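Local coordinates for putative carbohydrate-active enzyme (Uncultured organism, PDB 5WH8), which probably hydrolyses O-glycosidic bonds in carbohydrates such as cellulose, being the glycoside hydrolase family 5 catalytic domain of a longer, multi-modular protein, at residues 35-39 and 40-44; 134-137 and 138-141; 159-162 and 163-167; 184-187 and 188-192; 255-258 and 259-262. All coordinates share one frame; numbering follows the deposited sequence.

Each of the five contacts is local, and they follow one another along an eight-stranded parallel (beta/alpha)8 barrel without nesting or crossing. Contact 1 bends the loop that leaves strand 32-36 at its carboxyl end. Contact 2 turns the chain from helix 122-135 toward strand 142-145, at the amino ends of the strands. Contact 3 lies within helix 157-172, the next crossover, and contact 4 is the coiled loop beyond strand 180-182; their nearest atoms are about 4 Å apart. Contact 5, on helix 251-263 between strands 233-239 and 268-273, lies across the chain's centre from contact 2, with about 32 Å between their centres.

Contact 1 of 5, residues 35-39 and 40-44; sequences SSHGL and AWFPK. With EDO (1,2-ethanediol), chain M.
Ala40 follows Leu39 where the chain bends away from strand 32-36, and the next two residues fold back onto Gly38. Trp41 N donates to Gly38 O at 3.1 Å from well above the carbonyl plane, and the indole rim meets the imidazole rim, with Trp41 CE3 3.6 Å from His37 ND1 and neither ring over the other. NE1, at the far side of the indole, bonds to the backbone of Trp72. Phe42 N gives Gly38 O its second hydrogen bond, 3.2 Å long and almost in line with the C=O. Its phenyl ring then forms a T-shaped pair with His37, planes at 61°: the Phe42 edge points at the face of the imidazole, CE2 resting over it toward the rim. Pro43 closes the bend with CD 3.4 Å from Leu39 O. His37 CG is anti to the backbone N (chi1 -157°), which sets one face of the ring against the edge of Phe42 and lets ND1 accept from Gly38 N at 2.9 Å. NE2 bonds to Glu278 and, weakly, donates to an ethanediol. The imidazole's rotation is thus fixed by bonds at both nitrogens, beside the carboxyl end of the barrel, where family 5 enzymes bind substrate.

Contact 2 of 5, residues 134-137 and 138-141; sequences AKHK and DDKH. With EDO (1,2-ethanediol), chain B.
A type I beta turn from His136 to Asp139 takes the chain off the end of helix 122-135, and the side chains of its first and last residues are tied to each other. The turn bond runs from Asp139 N to His136 O, 3.0 Å. Beside it, His136 ND1 donates to Asp139 OD2 at 2.6 Å, a nearly straight bond (168°) that lies in the imidazole plane and meets the oxygen close to its C-O axis; ring and carboxylate planes stand 36° apart. Both residues have CG anti to the carbonyl carbon (chi1 -70° for Asp139), which brings ring and carboxylate together alongside the turn bond. This His-carboxylate pair spans the turn into the loop before strand 142-145 of the barrel, and His136 NE2 is bonded in turn to Asp91 of helix 83-100. Lys135 CG packs on one face of the imidazole. A water donates a hydrogen bond to Lys135 O at 2.8 Å and accepts one from Asp138 N at 2.9 Å. Lys140 O accepts from an ethanediol hydroxyl.

Contact 3 of 5, residues 159-162 and 163-167; sequences DVKE and YAEAV. With EDO (1,2-ethanediol), chain H.
Helix 157-172, the crossover of the beta-alpha-beta unit between strands 142-145 and 180-182, carries an i to i+4 salt bridge, Lys161 with Glu165. Alongside it runs the regular helical ladder, with Ala164 N to Val160 O and Glu165 N to Lys161 O both at 2.9 Å, whereas the rung from Ala166 N to Glu162 O is weak. The two charged chains meet at an angle. Lys161 runs extended until its last torsion (chi4 -82°) folds NZ over toward the carboxylate, and its CG also passes 3.6 Å from Glu165 OE2. Glu165, meanwhile, lays its CG 3.2 Å from Lys161 O. Val160 and Ala164 touch Cys182 of strand 180-182, while Tyr163 and Val167 pack on helix 122-135. Val167 CG2 lies over one face of the Tyr163 ring, toward its rim, and the tyrosine hydroxyl reaches the backbone of Ile146. Near the start of the helix, an ethanediol straddles the Asp159 carboxylate, one hydroxyl to each oxygen. The salt bridge itself is 2.8 Å from Lys161 NZ to Glu165 OE2, the nitrogen arriving on the syn side of that oxygen, 27° out of the carboxylate plane.

Contact 4 of 5, residues 184-187 and 188-192; sequences TPTW and SQDVD
Asp190 folds its side chain back over Pro185 and Thr186, and each atom along it has a neighbour there. CB lies 3.5 Å from Pro185 O, with Pro185 CD also beside it. CG, anti to the carbonyl carbon (chi1 -67°), brings the carboxylate alongside Thr186. At the tip, OD2 accepts from Thr186 OG1 at 2.7 Å, the hydroxyl approaching from above the carboxylate plane, while the same oxygen grazes Pro185 CB; OD1 turns to Lys222 in a salt bridge. The backbone explains why these side chains meet. Thr186, Trp187 and Ser188 all have positive phi and psi near 50°, making a short left-handed helical turn. It is closed on Pro185 O, which takes Gln189 N and Asp190 N, each at 3.0 Å, from opposite faces of its plane. Ser188 OG accepts from Thr184 N at 3.1 Å in a nearly straight line (170°), and also bonds to Asn148 O. A water spans from Trp187 O to Gln189 NE2. Asp190 itself is the centre of an inverse gamma turn, and helix 191-194 starts directly after it. The whole coil sits just beyond strand 180-182: Ser188 touches Thr207 and His209 of strand 204-211, and Gln189 and Val191 lean on helix 217-228.

Contact 5 of 5, residues 255-258 and 259-262; sequences NTWM and DWMD. With EDO (1,2-ethanediol), chain D.
Trp257 turns the edge of its six-membered ring toward the face of Trp260, three residues, just under one helical turn, further on, in a T-shaped pair with planes at 78° and centroids 5.5 Å apart. The indoles lie side by side pointing the same way, CE3 of Trp257 to CE3 of Trp260 being 4.0 Å. Trp257 also stacks with Phe210 and makes a cation-pi contact with Arg220, while its NE1 bonds to His215 O; Trp260 has its own cation-pi partner in Arg264. On another side of the helix Met258 SD approaches Met261 CE at 4.1 Å, the latter chain bending at its last torsion (chi3 -73°). An ethanediol bridges both oxygens of Asp262 and rests a carbon 3.6 Å from Met258 SD. Helix 251-263 lies against the barrel, Met258 on Phe238 and Met261 on Val235 of strand 233-239, and both on Trp268 of strand 268-273; Trp257 touches Leu219 and Trp260 touches Arg220 and Ala223 of helix 217-228.

Contact 1 of 5, residues 35-39 and 40-44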
loop_
_atom_site.group_PDB
_atom_site.type_symbol
_atom_site.label_atom_id
_atom_site.label_comp_id
_atom_site.label_asym_id
_atom_site.label_seq_id
_atom_site.Cartn_x
_atom_site.Cartn_y
_atom_site.Cartn_z
ATOM N N SER A 35 5.067 -4.253 -1.813
ATOM C CA SER A 35 3.939 -4.972 -1.203
ATOM C C SER A 35 4.260 -6.437 -0.922
ATOM O O SER A 35 4.914 -7.105 -1.720
ATOM C CB SER A 35 2.706 -4.926 -2.118
ATOM O OG SER A 35 1.556 -5.503 -1.506
ATOM N N SER A 36 3.754 -6.951 0.199
ATOM C CA SER A 36 3.698 -8.395 0.386
ATOM C C SER A 36 2.776 -9.005 -0.647
ATOM O O SER A 36 1.912 -8.325 -1.229
ATOM C CB SER A 36 3.203 -8.762 1.801
ATOM O OG SER A 36 1.801 -8.565 1.949
ATOM N N HIS A 37 2.929 -10.307 -0.859
ATOM C CA HIS A 37 1.902 -11.121 -1.515
ATOM C C HIS A 37 0.976 -11.583 -0.364
ATOM O O HIS A 37 0.983 -10.969 0.712
ATOM C CB HIS A 37 2.581 -12.280 -2.274
ATOM C CG HIS A 37 1.790 -12.885 -3.397
ATOM N ND1 HIS A 37 0.616 -13.576 -3.204
ATOM C CD2 HIS A 37 2.062 -12.968 -4.724
ATOM C CE1 HIS A 37 0.178 -14.036 -4.370
ATOM N NE2 HIS A 37 1.034 -13.671 -5.309
ATOM N N GLY A 38 0.174 -12.624 -0.543
ATOM C CA GLY A 38 -0.654 -13.105 0.556
ATOM C C GLY A 38 0.180 -13.517 1.765
ATOM O O GLY A 38 1.075 -14.336 1.643
ATOM N N LEU A 39 -0.099 -12.948 2.941
ATOM C CA LEU A 39 0.717 -13.254 4.128
ATOM C C LEU A 39 0.650 -14.737 4.529
ATOM O O LEU A 39 1.671 -15.322 4.905
ATOM C CB LEU A 39 0.298 -12.365 5.309
ATOM C CG LEU A 39 0.470 -10.862 5.046
ATOM C CD1 LEU A 39 -0.237 -10.034 6.094
ATOM C CD2 LEU A 39 1.960 -10.454 4.952
ATOM N N ALA A 40 -0.532 -15.348 4.429
ATOM C CA ALA A 40 -0.692 -16.756 4.781
ATOM C C ALA A 40 -0.009 -17.686 3.773
ATOM O O ALA A 40 0.217 -18.880 4.030
ATOM C CB ALA A 40 -2.176 -17.099 4.883
ATOM N N TRP A 41 0.343 -17.137 2.616
ATOM C CA TRP A 41 0.908 -17.937 1.546
ATOM C C TRP A 41 2.443 -17.914 1.499
ATOM O O TRP A 41 3.065 -18.887 1.054
ATOM C CB TRP A 41 0.349 -17.459 0.208
ATOM C CG TRP A 41 -1.144 -17.541 0.113
ATOM C CD1 TRP A 41 -1.978 -18.336 0.860
ATOM C CD2 TRP A 41 -1.984 -16.812 -0.782
ATOM N NE1 TRP A 41 -3.284 -18.141 0.475
ATOM C CE2 TRP A 41 -3.314 -17.195 -0.519
ATOM C CE3 TRP A 41 -1.741 -15.841 -1.765
ATOM C CZ2 TRP A 41 -4.393 -16.668 -1.221
ATOM C CZ3 TRP A 41 -2.818 -15.308 -2.449
ATOM C CH2 TRP A 41 -4.127 -15.735 -2.186
ATOM N N PHE A 42 3.052 -16.801 1.928
ATOM C CA PHE A 42 4.517 -16.630 1.897
ATOM C C PHE A 42 5.072 -16.121 3.226
ATOM O O PHE A 42 5.901 -15.212 3.255
ATOM C CB PHE A 42 4.915 -15.668 0.763
ATOM C CG PHE A 42 4.498 -16.161 -0.578
ATOM C CD1 PHE A 42 5.288 -17.057 -1.266
ATOM C CD2 PHE A 42 3.285 -15.794 -1.123
ATOM C CE1 PHE A 42 4.886 -17.557 -2.477
ATOM C CE2 PHE A 42 2.880 -16.288 -2.322
ATOM C CZ PHE A 42 3.673 -17.183 -3.002
ATOM N N PRO A 43 4.658 -16.734 4.352
ATOM C CA PRO A 43 5.119 -16.174 5.628
ATOM C C PRO A 43 6.637 -16.165 5.827
ATOM O O PRO A 43 7.104 -15.307 6.546
ATOM C CB PRO A 43 4.454 -17.079 6.674
ATOM C CG PRO A 43 4.188 -18.355 5.950
ATOM C CD PRO A 43 3.859 -17.960 4.539
ATOM N N LYS A 44 7.387 -17.068 5.198
ATOM C CA LYS A 44 8.838 -17.055 5.346
ATOM C C LYS A 44 9.476 -15.810 4.722
ATOM O O LYS A 44 10.626 -15.467 5.040
ATOM C CB LYS A 44 9.446 -18.317 4.724
ATOM C CG LYS A 44 9.188 -19.562 5.534
ATOM C CD LYS A 44 9.882 -20.783 4.925
ATOM C CE LYS A 44 11.381 -20.786 5.196
ATOM N NZ LYS A 44 12.006 -22.066 4.751
HETATM C C1 EDO M . -1.022 -12.709 -8.096
HETATM O O1 EDO M . 0.370 -12.479 -8.377
HETATM C C2 EDO M . -1.475 -14.163 -8.316
HETATM O O2 EDO M . -0.497 -15.127 -7.881
#

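Contact 2 of 5, residues 134-137 and 138-141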
loop_
_atom_site.group_PDB
_atom_site.type_symbol
_atom_site.label_atom_id
_atom_site.label_comp_id
_atom_site.label_asym_id
_atom_site.label_seq_id
_atom_site.Cartn_x
_atom_site.Cartn_y
_atom_site.Cartn_z
ATOM N N ALA A 134 -7.202 1.639 17.319
ATOM C CA ALA A 134 -6.918 1.796 18.752
ATOM C C ALA A 134 -5.471 1.375 19.078
ATOM O O ALA A 134 -4.759 2.063 19.792
ATOM C CB ALA A 134 -7.897 0.987 19.583
ATOM N N LYS A 135 -5.031 0.253 18.526
ATOM C CA LYS A 135 -3.700 -0.277 18.822
ATOM C C LYS A 135 -2.596 0.612 18.278
ATOM O O LYS A 135 -1.555 0.774 18.921
ATOM C CB LYS A 135 -3.562 -1.691 18.257
ATOM C CG LYS A 135 -2.233 -2.394 18.522
ATOM C CD LYS A 135 -2.033 -2.690 20.011
ATOM C CE LYS A 135 -0.905 -3.695 20.234
ATOM N NZ LYS A 135 0.395 -3.193 19.724
ATOM N N HIS A 136 -2.826 1.200 17.105
ATOM C CA HIS A 136 -1.755 1.923 16.412
ATOM C C HIS A 136 -1.953 3.432 16.376
ATOM O O HIS A 136 -1.277 4.123 15.623
ATOM C CB HIS A 136 -1.592 1.340 14.997
ATOM C CG HIS A 136 -1.175 -0.091 15.031
ATOM N ND1 HIS A 136 0.061 -0.493 15.508
ATOM C CD2 HIS A 136 -1.851 -1.222 14.739
ATOM C CE1 HIS A 136 0.127 -1.813 15.481
ATOM N NE2 HIS A 136 -1.024 -2.278 15.023
ATOM N N LYS A 137 -2.829 3.947 17.247
ATOM C CA LYS A 137 -3.040 5.399 17.345
ATOM C C LYS A 137 -1.738 6.185 17.453
ATOM O O LYS A 137 -1.565 7.230 16.807
ATOM C CB LYS A 137 -3.920 5.746 18.570
ATOM C CG LYS A 137 -3.987 7.260 18.860
ATOM C CD LYS A 137 -4.724 7.591 20.163
ATOM C CE LYS A 137 -4.785 9.113 20.381
ATOM N NZ LYS A 137 -5.298 9.491 21.725
ATOM N N ASP A 138 -0.836 5.707 18.301
ATOM C CA ASP A 138 0.374 6.463 18.610
ATOM C C ASP A 138 1.527 6.091 17.682
ATOM O O ASP A 138 2.658 6.549 17.876
ATOM C CB ASP A 138 0.768 6.237 20.069
ATOM C CG ASP A 138 -0.257 6.804 21.044
ATOM O OD1 ASP A 138 -0.913 7.819 20.728
ATOM O OD2 ASP A 138 -0.413 6.214 22.126
ATOM N N ASP A 139 1.248 5.241 16.694
ATOM C CA ASP A 139 2.241 4.900 15.657
ATOM C C ASP A 139 2.159 5.893 14.482
ATOM O O ASP A 139 1.182 5.868 13.713
ATOM C CB ASP A 139 2.017 3.468 15.156
ATOM C CG ASP A 139 2.376 2.408 16.184
ATOM O OD1 ASP A 139 3.183 2.673 17.090
ATOM O OD2 ASP A 139 1.869 1.288 16.065
ATOM N N LYS A 140 3.184 6.738 14.348
ATOM C CA LYS A 140 3.248 7.788 13.329
ATOM C C LYS A 140 3.411 7.230 11.930
ATOM O O LYS A 140 3.150 7.931 10.961
ATOM C CB LYS A 140 4.434 8.737 13.572
ATOM C CG LYS A 140 4.254 9.769 14.661
ATOM C CD LYS A 140 5.417 10.761 14.553
ATOM C CE LYS A 140 5.329 11.874 15.567
ATOM N NZ LYS A 140 6.414 12.851 15.307
ATOM N N HIS A 141 3.874 5.983 11.827
ATOM C CA HIS A 141 4.328 5.462 10.540
ATOM C C HIS A 141 3.303 4.619 9.780
ATOM O O HIS A 141 3.582 4.197 8.649
ATOM C CB HIS A 141 5.591 4.629 10.732
ATOM C CG HIS A 141 5.369 3.337 11.448
ATOM N ND1 HIS A 141 4.845 3.268 12.729
ATOM C CD2 HIS A 141 5.632 2.060 11.081
ATOM C CE1 HIS A 141 4.779 2.003 13.100
ATOM N NE2 HIS A 141 5.260 1.250 12.121
HETATM C C1 EDO B . 0.373 8.847 8.630
HETATM O O1 EDO B . -0.729 8.029 8.274
HETATM C C2 EDO B . 1.635 8.277 8.015
HETATM O O2 EDO B . 2.733 9.021 8.517
HETATM O O HOH W 1 -0.823 3.287 19.870
#

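Contact 3 of 5, residues 159-162 and 163-167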
loop_
_atom_site.group_PDB
_atom_site.type_symbol
_atom_site.label_atom_id
_atom_site.label_comp_id
_atom_site.label_asym_id
_atom_site.label_seq_id
_atom_site.Cartn_x
_atom_site.Cartn_y
_atom_site.Cartn_z
ATOM N N ASP A 159 -21.497 2.579 -3.612
ATOM C CA ASP A 159 -21.363 1.448 -2.705
ATOM C C ASP A 159 -20.045 1.488 -1.923
ATOM O O ASP A 159 -20.009 1.203 -0.710
ATOM C CB ASP A 159 -21.474 0.150 -3.485
ATOM C CG ASP A 159 -22.751 0.080 -4.288
ATOM O OD1 ASP A 159 -23.831 0.048 -3.653
ATOM O OD2 ASP A 159 -22.681 0.124 -5.532
ATOM N N VAL A 160 -18.955 1.841 -2.595
ATOM C CA VAL A 160 -17.688 1.980 -1.885
ATOM C C VAL A 160 -17.740 3.139 -0.875
ATOM O O VAL A 160 -17.191 3.047 0.224
ATOM C CB VAL A 160 -16.501 2.193 -2.881
ATOM C CG1 VAL A 160 -15.167 2.339 -2.146
ATOM C CG2 VAL A 160 -16.434 1.038 -3.873
ATOM N N LYS A 161 -18.390 4.240 -1.252
ATOM C CA LYS A 161 -18.528 5.393 -0.355
ATOM C C LYS A 161 -19.323 5.009 0.905
ATOM O O LYS A 161 -18.977 5.437 2.008
ATOM C CB LYS A 161 -19.186 6.573 -1.103
ATOM C CG LYS A 161 -19.234 7.884 -0.357
ATOM C CD LYS A 161 -19.641 9.009 -1.298
ATOM C CE LYS A 161 -19.575 10.375 -0.644
ATOM N NZ LYS A 161 -20.775 10.645 0.161
ATOM N N GLU A 162 -20.354 4.178 0.760
ATOM C CA GLU A 162 -21.109 3.730 1.922
ATOM C C GLU A 162 -20.268 2.830 2.836
ATOM O O GLU A 162 -20.351 2.936 4.053
ATOM C CB GLU A 162 -22.397 3.020 1.485
ATOM C CG GLU A 162 -23.402 4.048 0.939
ATOM C CD GLU A 162 -24.751 3.472 0.539
ATOM O OE1 GLU A 162 -24.814 2.346 0.006
ATOM O OE2 GLU A 162 -25.762 4.177 0.752
ATOM N N TYR A 163 -19.441 1.968 2.248
ATOM C CA TYR A 163 -18.485 1.182 3.031
ATOM C C TYR A 163 -17.553 2.094 3.819
ATOM O O TYR A 163 -17.350 1.901 5.015
ATOM C CB TYR A 163 -17.666 0.249 2.115
ATOM C CG TYR A 163 -16.479 -0.425 2.804
ATOM C CD1 TYR A 163 -16.662 -1.547 3.587
ATOM C CD2 TYR A 163 -15.189 0.094 2.693
ATOM C CE1 TYR A 163 -15.599 -2.163 4.218
ATOM C CE2 TYR A 163 -14.113 -0.512 3.334
ATOM C CZ TYR A 163 -14.329 -1.632 4.098
ATOM O OH TYR A 163 -13.297 -2.261 4.762
ATOM N N ALA A 164 -16.972 3.074 3.133
ATOM C CA ALA A 164 -16.022 3.985 3.765
ATOM C C ALA A 164 -16.688 4.799 4.877
ATOM O O ALA A 164 -16.071 5.088 5.902
ATOM C CB ALA A 164 -15.410 4.913 2.727
ATOM N N GLU A 165 -17.941 5.188 4.670
ATOM C CA GLU A 165 -18.649 5.969 5.680
ATOM C C GLU A 165 -19.046 5.104 6.892
ATOM O O GLU A 165 -19.393 5.647 7.952
ATOM C CB GLU A 165 -19.850 6.668 5.026
ATOM C CG GLU A 165 -19.396 7.817 4.123
ATOM C CD GLU A 165 -20.490 8.473 3.304
ATOM O OE1 GLU A 165 -21.614 7.931 3.219
ATOM O OE2 GLU A 165 -20.200 9.538 2.719
ATOM N N ALA A 166 -18.962 3.778 6.752
ATOM C CA ALA A 166 -19.114 2.841 7.887
ATOM C C ALA A 166 -17.801 2.644 8.651
ATOM O O ALA A 166 -17.774 2.644 9.890
ATOM C CB ALA A 166 -19.652 1.473 7.396
ATOM N N VAL A 167 -16.708 2.470 7.920
ATOM C CA VAL A 167 -15.416 2.165 8.540
ATOM C C VAL A 167 -14.653 3.404 9.048
ATOM O O VAL A 167 -14.003 3.340 10.090
ATOM C CB VAL A 167 -14.514 1.360 7.527
ATOM C CG1 VAL A 167 -13.090 1.252 8.004
ATOM C CG2 VAL A 167 -15.121 -0.042 7.264
HETATM C C1 EDO H . -26.188 1.663 -6.286
HETATM O O1 EDO H . -24.796 1.646 -6.625
HETATM C C2 EDO H . -26.736 0.255 -6.084
HETATM O O2 EDO H . -25.947 -0.502 -5.162
#

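Contact 4 of 5, residues 184-187 and 188-192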
loop_
_atom_site.group_PDB
_atom_site.type_symbol
_atom_site.label_atom_id
_atom_site.label_comp_id
_atom_site.label_asym_id
_atom_site.label_seq_id
_atom_site.Cartn_x
_atom_site.Cartn_y
_atom_site.Cartn_z
ATOM N N THR A 184 -11.157 2.280 -5.014
ATOM C CA THR A 184 -12.128 2.814 -5.969
ATOM C C THR A 184 -12.628 1.687 -6.878
ATOM O O THR A 184 -12.050 0.589 -6.893
ATOM C CB THR A 184 -11.520 3.985 -6.779
ATOM O OG1 THR A 184 -10.295 3.589 -7.406
ATOM C CG2 THR A 184 -11.258 5.196 -5.843
ATOM N N PRO A 185 -13.764 1.907 -7.567
ATOM C CA PRO A 185 -14.332 0.816 -8.380
ATOM C C PRO A 185 -13.451 0.344 -9.546
ATOM O O PRO A 185 -12.475 0.993 -9.940
ATOM C CB PRO A 185 -15.647 1.423 -8.908
ATOM C CG PRO A 185 -15.995 2.493 -7.928
ATOM C CD PRO A 185 -14.666 3.076 -7.489
ATOM N N THR A 186 -13.830 -0.815 -10.081
ATOM C CA THR A 186 -13.142 -1.479 -11.188
ATOM C C THR A 186 -11.646 -1.713 -10.845
ATOM O O THR A 186 -10.718 -1.311 -11.552
ATOM C CB THR A 186 -13.322 -0.697 -12.508
ATOM O OG1 THR A 186 -14.711 -0.363 -12.691
ATOM C CG2 THR A 186 -12.867 -1.542 -13.685
ATOM N N TRP A 187 -11.443 -2.405 -9.725
ATOM C CA TRP A 187 -10.115 -2.776 -9.238
ATOM C C TRP A 187 -9.242 -1.543 -9.025
ATOM O O TRP A 187 -8.063 -1.501 -9.416
ATOM C CB TRP A 187 -9.417 -3.769 -10.184
ATOM C CG TRP A 187 -10.126 -5.108 -10.324
ATOM C CD1 TRP A 187 -10.029 -6.191 -9.482
ATOM C CD2 TRP A 187 -11.054 -5.484 -11.344
ATOM N NE1 TRP A 187 -10.825 -7.219 -9.935
ATOM C CE2 TRP A 187 -11.456 -6.815 -11.079
ATOM C CE3 TRP A 187 -11.555 -4.843 -12.479
ATOM C CZ2 TRP A 187 -12.356 -7.496 -11.886
ATOM C CZ3 TRP A 187 -12.454 -5.532 -13.281
ATOM C CH2 TRP A 187 -12.829 -6.852 -12.982
ATOM N N SER A 188 -9.842 -0.563 -8.346
ATOM C CA SER A 188 -9.205 0.729 -8.029
ATOM C C SER A 188 -8.666 1.412 -9.291
ATOM O O SER A 188 -7.523 1.916 -9.332
ATOM C CB SER A 188 -8.124 0.566 -6.945
ATOM O OG SER A 188 -8.762 0.357 -5.703
ATOM N N GLN A 189 -9.545 1.496 -10.295
ATOM C CA GLN A 189 -9.305 2.313 -11.487
ATOM C C GLN A 189 -10.130 3.593 -11.502
ATOM O O GLN A 189 -9.667 4.607 -12.021
ATOM C CB GLN A 189 -9.593 1.511 -12.762
ATOM C CG GLN A 189 -8.592 0.365 -12.973
ATOM C CD GLN A 189 -8.997 -0.605 -14.069
ATOM O OE1 GLN A 189 -9.763 -0.263 -14.972
ATOM N NE2 GLN A 189 -8.522 -1.832 -13.966
ATOM N N ASP A 190 -11.338 3.547 -10.950
ATOM C CA ASP A 190 -12.335 4.611 -11.201
ATOM C C ASP A 190 -12.206 5.797 -10.214
ATOM O O ASP A 190 -13.176 6.247 -9.585
ATOM C CB ASP A 190 -13.755 4.021 -11.177
ATOM C CG ASP A 190 -14.026 3.068 -12.350
ATOM O OD1 ASP A 190 -13.265 3.050 -13.348
ATOM O OD2 ASP A 190 -15.001 2.294 -12.263
ATOM N N VAL A 191 -10.996 6.318 -10.111
ATOM C CA VAL A 191 -10.739 7.479 -9.288
ATOM C C VAL A 191 -11.494 8.696 -9.833
ATOM O O VAL A 191 -11.870 9.569 -9.053
ATOM C CB VAL A 191 -9.200 7.759 -9.182
ATOM C CG1 VAL A 191 -8.539 6.657 -8.358
ATOM C CG2 VAL A 191 -8.536 7.852 -10.555
ATOM N N ASP A 192 -11.703 8.745 -11.152
ATOM C CA ASP A 192 -12.446 9.849 -11.757
ATOM C C ASP A 192 -13.908 9.846 -11.346
ATOM O O ASP A 192 -14.532 10.913 -11.280
ATOM C CB ASP A 192 -12.332 9.820 -13.282
ATOM C CG ASP A 192 -12.747 8.500 -13.902
ATOM O OD1 ASP A 192 -12.354 7.424 -13.408
ATOM O OD2 ASP A 192 -13.459 8.530 -14.934
HETATM O O HOH W 2 -6.449 -1.874 -11.687
#

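Contact 5 of 5, residues 255-258 and 259-262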
loop_
_atom_site.group_PDB
_atom_site.type_symbol
_atom_site.label_atom_id
_atom_site.label_comp_id
_atom_site.label_asym_id
_atom_site.label_seq_id
_atom_site.Cartn_x
_atom_site.Cartn_y
_atom_site.Cartn_z
ATOM N N ASN A 255 8.132 2.416 -17.485
ATOM C CA ASN A 255 8.926 3.661 -17.435
ATOM C C ASN A 255 8.041 4.890 -17.684
ATOM O O ASN A 255 8.185 5.914 -17.020
ATOM C CB ASN A 255 10.074 3.616 -18.448
ATOM C CG ASN A 255 11.258 2.768 -17.978
ATOM O OD1 ASN A 255 11.412 2.485 -16.793
ATOM N ND2 ASN A 255 12.131 2.398 -18.917
ATOM N N THR A 256 7.113 4.780 -18.625
ATOM C CA THR A 256 6.146 5.853 -18.870
ATOM C C THR A 256 5.326 6.161 -17.622
ATOM O O THR A 256 5.205 7.327 -17.238
ATOM C CB THR A 256 5.210 5.499 -20.043
ATOM O OG1 THR A 256 6.000 5.331 -21.230
ATOM C CG2 THR A 256 4.159 6.568 -20.290
ATOM N N TRP A 257 4.795 5.121 -16.979
ATOM C CA TRP A 257 4.086 5.282 -15.727
ATOM C C TRP A 257 4.973 5.904 -14.646
ATOM O O TRP A 257 4.493 6.731 -13.874
ATOM C CB TRP A 257 3.555 3.942 -15.233
ATOM C CG TRP A 257 2.221 3.528 -15.796
ATOM C CD1 TRP A 257 1.984 2.589 -16.770
ATOM C CD2 TRP A 257 0.925 3.984 -15.370
ATOM N NE1 TRP A 257 0.640 2.442 -16.970
ATOM C CE2 TRP A 257 -0.036 3.290 -16.137
ATOM C CE3 TRP A 257 0.484 4.902 -14.420
ATOM C CZ2 TRP A 257 -1.407 3.499 -15.984
ATOM C CZ3 TRP A 257 -0.873 5.109 -14.273
ATOM C CH2 TRP A 257 -1.803 4.406 -15.044
ATOM N N MET A 258 6.241 5.479 -14.543
ATOM C CA MET A 258 7.144 6.030 -13.522
ATOM C C MET A 258 7.396 7.508 -13.737
ATOM O O MET A 258 7.353 8.266 -12.788
ATOM C CB MET A 258 8.470 5.280 -13.511
ATOM C CG MET A 258 8.354 3.882 -12.996
ATOM S SD MET A 258 8.566 3.836 -11.212
ATOM C CE MET A 258 8.204 2.085 -10.883
ATOM N N ASP A 259 7.605 7.918 -14.991
ATOM C CA ASP A 259 7.820 9.337 -15.288
ATOM C C ASP A 259 6.582 10.137 -14.921
ATOM O O ASP A 259 6.670 11.256 -14.368
ATOM C CB ASP A 259 8.148 9.546 -16.768
ATOM C CG ASP A 259 9.562 9.164 -17.110
ATOM O OD1 ASP A 259 10.421 9.152 -16.206
ATOM O OD2 ASP A 259 9.816 8.882 -18.298
ATOM N N TRP A 260 5.427 9.554 -15.221
ATOM C CA TRP A 260 4.136 10.202 -14.976
ATOM C C TRP A 260 3.908 10.381 -13.471
ATOM O O TRP A 260 3.493 11.463 -13.011
ATOM C CB TRP A 260 3.007 9.368 -15.635
ATOM C CG TRP A 260 1.588 9.903 -15.434
ATOM C CD1 TRP A 260 0.915 10.768 -16.248
ATOM C CD2 TRP A 260 0.693 9.561 -14.376
ATOM N NE1 TRP A 260 -0.357 10.990 -15.751
ATOM C CE2 TRP A 260 -0.516 10.255 -14.603
ATOM C CE3 TRP A 260 0.787 8.721 -13.260
ATOM C CZ2 TRP A 260 -1.610 10.166 -13.729
ATOM C CZ3 TRP A 260 -0.290 8.641 -12.392
ATOM C CH2 TRP A 260 -1.483 9.349 -12.642
ATOM N N MET A 261 4.194 9.341 -12.689
ATOM C CA MET A 261 4.052 9.437 -11.234
ATOM C C MET A 261 5.056 10.425 -10.633
ATOM O O MET A 261 4.709 11.187 -9.739
ATOM C CB MET A 261 4.234 8.070 -10.561
ATOM C CG MET A 261 3.079 7.084 -10.801
ATOM S SD MET A 261 3.211 5.547 -9.841
ATOM C CE MET A 261 4.547 4.682 -10.675
ATOM N N ASP A 262 6.293 10.389 -11.096
ATOM C CA ASP A 262 7.314 11.292 -10.584
ATOM C C ASP A 262 6.919 12.755 -10.801
ATOM O O ASP A 262 7.139 13.579 -9.918
ATOM C CB ASP A 262 8.673 11.028 -11.252
ATOM C CG ASP A 262 9.296 9.702 -10.838
ATOM O OD1 ASP A 262 8.789 9.057 -9.892
ATOM O OD2 ASP A 262 10.317 9.313 -11.461
HETATM C C1 EDO D . 12.299 6.780 -9.615
HETATM O O1 EDO D . 12.313 8.215 -9.788
HETATM C C2 EDO D . 10.892 6.249 -9.872
HETATM O O2 EDO D . 9.957 6.888 -8.992
#